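6-pyruvoyl tetrahydropterin synthase (Plasmodium falciparum, PDB 1Y13) belongs to the 6-pyruvoyl tetrahydropterin synthase family, forming a six-chain assembly of sheet-and-helix subunits that hold zinc and biopterin. Local coordinates at residues V55-R60 / H161-S166; S20-S25 / G61-D66. All coordinates share one frame; numbering follows the deposited sequence.

Interaction 1: residues V55-R60 / H161-S166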
loop_
_atom_site.group_PDB
_atom_site.type_symbol
_atom_site.label_atom_id
_atom_site.label_comp_id
_atom_site.label_asym_id
_atom_site.label_seq_id
_atom_site.Cartn_x
_atom_site.Cartn_y
_atom_site.Cartn_z
ATOM N N VAL A 55 -7.135 -6.742 -11.526
ATOM C CA VAL A 55 -8.362 -6.081 -12.011
ATOM C C VAL A 55 -9.136 -5.406 -10.887
ATOM O O VAL A 55 -9.390 -6.013 -9.842
ATOM C CB VAL A 55 -9.274 -7.110 -12.724
ATOM C CG1 VAL A 55 -10.578 -6.495 -13.196
ATOM C CG2 VAL A 55 -8.517 -7.727 -13.915
ATOM N N SER A 56 -9.494 -4.146 -11.096
ATOM C CA SER A 56 -10.441 -3.455 -10.240
ATOM C C SER A 56 -11.642 -2.978 -11.053
ATOM O O SER A 56 -11.494 -2.566 -12.190
ATOM C CB SER A 56 -9.782 -2.276 -9.526
ATOM O OG SER A 56 -9.665 -1.179 -10.404
ATOM N N LEU A 57 -12.828 -3.065 -10.456
ATOM C CA LEU A 57 -14.098 -2.761 -11.098
ATOM C C LEU A 57 -14.858 -1.661 -10.361
ATOM O O LEU A 57 -15.014 -1.713 -9.145
ATOM C CB LEU A 57 -14.989 -4.002 -11.126
ATOM C CG LEU A 57 -16.427 -3.877 -11.666
ATOM C CD1 LEU A 57 -16.439 -3.407 -13.117
ATOM C CD2 LEU A 57 -17.159 -5.225 -11.555
ATOM N N LYS A 58 -15.350 -0.691 -11.118
ATOM C CA LYS A 58 -16.159 0.372 -10.567
ATOM C C LYS A 58 -17.425 0.550 -11.416
ATOM O O LYS A 58 -17.367 0.476 -12.647
ATOM C CB LYS A 58 -15.331 1.644 -10.526
ATOM C CG LYS A 58 -16.081 2.880 -10.157
ATOM C CD LYS A 58 -15.112 4.004 -9.956
ATOM C CE LYS A 58 -14.882 4.747 -11.250
ATOM N NZ LYS A 58 -14.178 6.021 -10.943
ATOM N N VAL A 59 -18.567 0.720 -10.752
ATOM C CA VAL A 59 -19.838 0.972 -11.432
ATOM C C VAL A 59 -20.508 2.223 -10.866
ATOM O O VAL A 59 -20.439 2.496 -9.677
ATOM C CB VAL A 59 -20.828 -0.280 -11.481
ATOM C CG1 VAL A 59 -20.057 -1.601 -11.701
ATOM C CG2 VAL A 59 -21.656 -0.403 -10.233
ATOM N N ARG A 60 -21.134 2.991 -11.747
ATOM C CA ARG A 60 -21.834 4.198 -11.341
ATOM C C ARG A 60 -23.326 3.976 -11.518
ATOM O O ARG A 60 -23.785 3.552 -12.586
ATOM C CB ARG A 60 -21.355 5.371 -12.173
ATOM C CG ARG A 60 -21.876 6.708 -11.729
ATOM C CD ARG A 60 -21.418 7.777 -12.708
ATOM N NE ARG A 60 -19.959 7.764 -12.818
ATOM C CZ ARG A 60 -19.263 8.182 -13.871
ATOM N NH1 ARG A 60 -19.874 8.680 -14.949
ATOM N NH2 ARG A 60 -17.941 8.103 -13.837
ATOM N N HIS A 161 -25.334 3.025 -15.165
ATOM C CA HIS A 161 -25.181 3.636 -16.495
ATOM C C HIS A 161 -23.733 3.704 -16.964
ATOM O O HIS A 161 -23.458 4.124 -18.086
ATOM C CB HIS A 161 -25.870 5.022 -16.568
ATOM C CG HIS A 161 -25.509 5.941 -15.436
ATOM N ND1 HIS A 161 -26.091 5.852 -14.188
ATOM C CD2 HIS A 161 -24.612 6.954 -15.359
ATOM C CE1 HIS A 161 -25.570 6.771 -13.392
ATOM N NE2 HIS A 161 -24.672 7.455 -14.077
ATOM N N TYR A 162 -22.811 3.252 -16.122
ATOM C CA TYR A 162 -21.397 3.388 -16.424
ATOM C C TYR A 162 -20.606 2.322 -15.694
ATOM O O TYR A 162 -20.852 2.044 -14.527
ATOM C CB TYR A 162 -20.910 4.786 -16.042
ATOM C CG TYR A 162 -19.422 5.016 -16.199
ATOM C CD1 TYR A 162 -18.885 5.416 -17.418
ATOM C CD2 TYR A 162 -18.564 4.854 -15.123
ATOM C CE1 TYR A 162 -17.532 5.643 -17.559
ATOM C CE2 TYR A 162 -17.210 5.084 -15.250
ATOM C CZ TYR A 162 -16.703 5.473 -16.469
ATOM O OH TYR A 162 -15.357 5.702 -16.597
ATOM N N ILE A 163 -19.671 1.714 -16.411
ATOM C CA ILE A 163 -18.823 0.658 -15.873
ATOM C C ILE A 163 -17.378 0.922 -16.300
ATOM O O ILE A 163 -17.101 1.288 -17.449
ATOM C CB ILE A 163 -19.292 -0.718 -16.363
ATOM C CG1 ILE A 163 -20.692 -1.006 -15.836
ATOM C CG2 ILE A 163 -18.386 -1.832 -15.862
ATOM C CD1 ILE A 163 -21.382 -2.133 -16.529
ATOM N N GLU A 164 -16.455 0.715 -15.374
ATOM C CA GLU A 164 -15.057 0.996 -15.615
ATOM C C GLU A 164 -14.215 -0.097 -14.981
ATOM O O GLU A 164 -14.448 -0.486 -13.832
ATOM C CB GLU A 164 -14.716 2.340 -14.998
ATOM C CG GLU A 164 -13.345 2.872 -15.319
ATOM C CD GLU A 164 -13.031 4.090 -14.473
ATOM O OE1 GLU A 164 -13.499 5.211 -14.804
ATOM O OE2 GLU A 164 -12.322 3.920 -13.467
ATOM N N ILE A 165 -13.248 -0.617 -15.728
ATOM C CA ILE A 165 -12.264 -1.495 -15.125
ATOM C C ILE A 165 -10.851 -0.949 -15.302
ATOM O O ILE A 165 -10.516 -0.328 -16.323
ATOM C CB ILE A 165 -12.309 -2.979 -15.644
ATOM C CG1 ILE A 165 -11.833 -3.073 -17.066
ATOM C CG2 ILE A 165 -13.681 -3.629 -15.552
ATOM C CD1 ILE A 165 -10.953 -4.230 -17.239
ATOM N N SER A 166 -10.030 -1.174 -14.295
ATOM C CA SER A 166 -8.625 -0.909 -14.381
ATOM C C SER A 166 -7.931 -2.247 -14.418
ATOM O O SER A 166 -8.242 -3.139 -13.622
ATOM C CB SER A 166 -8.162 -0.152 -13.147
ATOM O OG SER A 166 -8.513 1.215 -13.252
HETATM O O HOH W 1 -14.056 7.135 -13.286
#
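Leu57 pushes its CD1 methyl into the hollow between Ile163 and Ile165, lying 3.7 Å from the CG2 of Ile163 and 3.7 Å from the CG2 of Ile165. The second torsion of Leu57 (chi2 60°) turns CD1 toward the two isoleucines. Ile163 and Ile165 in turn pack on helix 135-150, so this apolar face of the antiparallel pair forms part of the core beneath the sheet.

The other face is polar. The guanidinium of Arg60 lies flat on the ring of Tyr162, planes 14° apart and centres 4.0 Å apart, with NH2 above the rim at CE2; a salt bridge from NE to Glu23 on the next strand fixes its rotation. The flank of the same arginine meets His161, where CD of Arg60 is 3.5 Å from NE2 of His161. Lys58 and Glu164 run side by side; the salt bridge from Lys58 NZ to Glu164 OE2 is long (3.8 Å), and a water joins NZ to OE1. OE1 of Glu164 also accepts, through its anti lone pair, a 2.6 Å bond from OH of Tyr162.

Six backbone hydrogen bonds close the seam. Two donors on OE1, with Lys58 nearby, would probably favour the ionised carboxylate of Glu164.

Interaction 2: residues S20-S25 / G61-D66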
loop_
_atom_site.group_PDB
_atom_site.type_symbol
_atom_site.label_atom_id
_atom_site.label_comp_id
_atom_site.label_asym_id
_atom_site.label_seq_id
_atom_site.Cartn_x
_atom_site.Cartn_y
_atom_site.Cartn_z
ATOM N N SER A 20 -26.840 13.172 -7.382
ATOM C CA SER A 20 -27.324 11.943 -6.708
ATOM C C SER A 20 -26.767 10.585 -7.161
ATOM O O SER A 20 -26.921 9.589 -6.435
ATOM C CB SER A 20 -28.866 11.882 -6.699
ATOM O OG SER A 20 -29.401 11.712 -8.006
ATOM N N SER A 21 -26.135 10.522 -8.334
ATOM C CA SER A 21 -25.411 9.310 -8.690
ATOM C C SER A 21 -24.274 9.019 -7.706
ATOM O O SER A 21 -23.698 9.941 -7.112
ATOM C CB SER A 21 -24.885 9.348 -10.135
ATOM O OG SER A 21 -23.605 9.930 -10.200
ATOM N N ALA A 22 -23.998 7.724 -7.520
ATOM C CA ALA A 22 -22.996 7.231 -6.592
ATOM C C ALA A 22 -22.238 6.085 -7.263
ATOM O O ALA A 22 -22.781 5.419 -8.131
ATOM C CB ALA A 22 -23.662 6.756 -5.326
ATOM N N GLU A 23 -20.990 5.865 -6.863
ATOM C CA GLU A 23 -20.192 4.749 -7.386
ATOM C C GLU A 23 -19.825 3.772 -6.301
ATOM O O GLU A 23 -19.698 4.150 -5.133
ATOM C CB GLU A 23 -18.926 5.252 -8.071
ATOM C CG GLU A 23 -19.215 6.164 -9.250
ATOM C CD GLU A 23 -17.997 6.898 -9.808
ATOM O OE1 GLU A 23 -17.048 7.175 -9.042
ATOM O OE2 GLU A 23 -18.000 7.214 -11.019
ATOM N N VAL A 24 -19.697 2.499 -6.676
ATOM C CA VAL A 24 -19.050 1.504 -5.818
ATOM C C VAL A 24 -17.916 0.850 -6.613
ATOM O O VAL A 24 -18.002 0.696 -7.843
ATOM C CB VAL A 24 -20.026 0.425 -5.272
ATOM C CG1 VAL A 24 -20.966 1.010 -4.214
ATOM C CG2 VAL A 24 -20.843 -0.232 -6.407
ATOM N N SER A 25 -16.836 0.514 -5.922
ATOM C CA SER A 25 -15.718 -0.185 -6.546
ATOM C C SER A 25 -15.163 -1.220 -5.629
ATOM O O SER A 25 -15.235 -1.093 -4.405
ATOM C CB SER A 25 -14.581 0.743 -7.017
ATOM O OG SER A 25 -14.015 1.468 -5.965
ATOM N N GLY A 61 -24.068 4.239 -10.453
ATOM C CA GLY A 61 -25.504 4.050 -10.430
ATOM C C GLY A 61 -26.133 5.014 -9.447
ATOM O O GLY A 61 -25.755 6.175 -9.402
ATOM N N TYR A 62 -27.096 4.511 -8.679
ATOM C CA TYR A 62 -27.844 5.275 -7.690
ATOM C C TYR A 62 -28.053 4.404 -6.485
ATOM O O TYR A 62 -28.112 3.182 -6.606
ATOM C CB TYR A 62 -29.219 5.714 -8.249
ATOM C CG TYR A 62 -29.071 6.611 -9.447
ATOM C CD1 TYR A 62 -28.940 7.984 -9.291
ATOM C CD2 TYR A 62 -28.990 6.078 -10.744
ATOM C CE1 TYR A 62 -28.766 8.812 -10.387
ATOM C CE2 TYR A 62 -28.809 6.904 -11.846
ATOM C CZ TYR A 62 -28.701 8.273 -11.652
ATOM O OH TYR A 62 -28.521 9.111 -12.716
ATOM N N VAL A 63 -28.160 5.016 -5.319
ATOM C CA VAL A 63 -28.521 4.265 -4.135
ATOM C C VAL A 63 -29.968 3.766 -4.312
ATOM O O VAL A 63 -30.868 4.560 -4.459
ATOM C CB VAL A 63 -28.356 5.126 -2.847
ATOM C CG1 VAL A 63 -28.808 4.352 -1.630
ATOM C CG2 VAL A 63 -26.896 5.581 -2.688
ATOM N N ARG A 64 -30.170 2.452 -4.331
ATOM C CA ARG A 64 -31.506 1.886 -4.528
ATOM C C ARG A 64 -32.212 1.682 -3.197
ATOM O O ARG A 64 -31.643 1.973 -2.147
ATOM C CB ARG A 64 -31.451 0.550 -5.273
ATOM C CG ARG A 64 -30.634 0.522 -6.555
ATOM C CD ARG A 64 -30.729 1.794 -7.393
ATOM N NE ARG A 64 -32.068 2.186 -7.826
ATOM C CZ ARG A 64 -32.893 1.418 -8.528
ATOM N NH1 ARG A 64 -32.535 0.177 -8.825
ATOM N NH2 ARG A 64 -34.083 1.877 -8.904
ATOM N N ASP A 65 -33.431 1.146 -3.250
ATOM C CA ASP A 65 -34.228 0.886 -2.045
ATOM C C ASP A 65 -33.679 -0.190 -1.091
ATOM O O ASP A 65 -34.160 -0.327 0.021
ATOM C CB ASP A 65 -35.721 0.644 -2.378
ATOM C CG ASP A 65 -35.999 -0.716 -3.053
ATOM O OD1 ASP A 65 -35.104 -1.587 -3.165
ATOM O OD2 ASP A 65 -37.161 -0.914 -3.483
ATOM N N ASP A 66 -32.678 -0.954 -1.530
ATOM C CA ASP A 66 -31.987 -1.874 -0.628
ATOM C C ASP A 66 -30.778 -1.216 0.065
ATOM O O ASP A 66 -30.135 -1.834 0.925
ATOM C CB ASP A 66 -31.600 -3.194 -1.337
ATOM C CG ASP A 66 -30.716 -2.987 -2.571
ATOM O OD1 ASP A 66 -30.430 -1.835 -2.956
ATOM O OD2 ASP A 66 -30.287 -3.996 -3.163
HETATM O O HOH W 2 -28.470 7.870 -5.340
#
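Ala22 and Gly61 form the tight part of this contact, a hydrogen-bonded antiparallel pair near the end of the seam between strands 21-41 and 49-62. Gly61 N gives a nearly straight bond to Ala22 O (2.9 Å, 174° at the hydrogen). The return bond from Ala22 N to Gly61 O is 3.0 Å long, but its donor stands 44° out of the carbonyl plane. Ser21 crowds the same oxygen, its CA lying 3.2 Å from Gly61 O in a CA-H...O contact. Both Ala22 and Gly61 are buried; CB of Ala22 packs on Val69 and lies 4.3 Å from CG2 of Val63.

Beyond Gly61 the fit slackens as the two chains diverge. The Tyr62 ring, its CG set beside the backbone N (chi1 -62°), lies next to Ser20 and Ser21, with the OG of the exposed Ser20 near the ring plane at its edge, 3.8 Å from CE1 of Tyr62. Here a water takes over from direct pairing: it donates to Ser20 O at 2.6 Å and accepts from Val63 N at 2.9 Å.

Residues 22-25 also form an antiparallel ladder with a strand of the second subunit, which carries the sheet across the interface. The contact thus depends little on side-chain chemistry: two direct backbone bonds hold the buried end, whereas at the Ser20 end the peptide groups are joined through a water.

Interactions 1 and 2 share strand 49-62, which lies between strands 162-168 and 21-41, and their centres are 13 Å apart. They meet where Arg60 NE forms a 2.7 Å salt bridge with Glu23 OE2, so the arginine stacked in interaction 1 is tied to strand 21-41 of interaction 2. A probable backbone hydrogen bond from Val59 N to Val24 O, 3.0 Å, joins them again. The side chain of Val59 lies about 8 Å, and that of Val63 about 9 Å, from a bound biopterin. Val59 packs on Ile70 and Val24 on Phe72, both biopterin-pocket residues, consistent with Val59 and Val24 lying in a second shell behind that pocket.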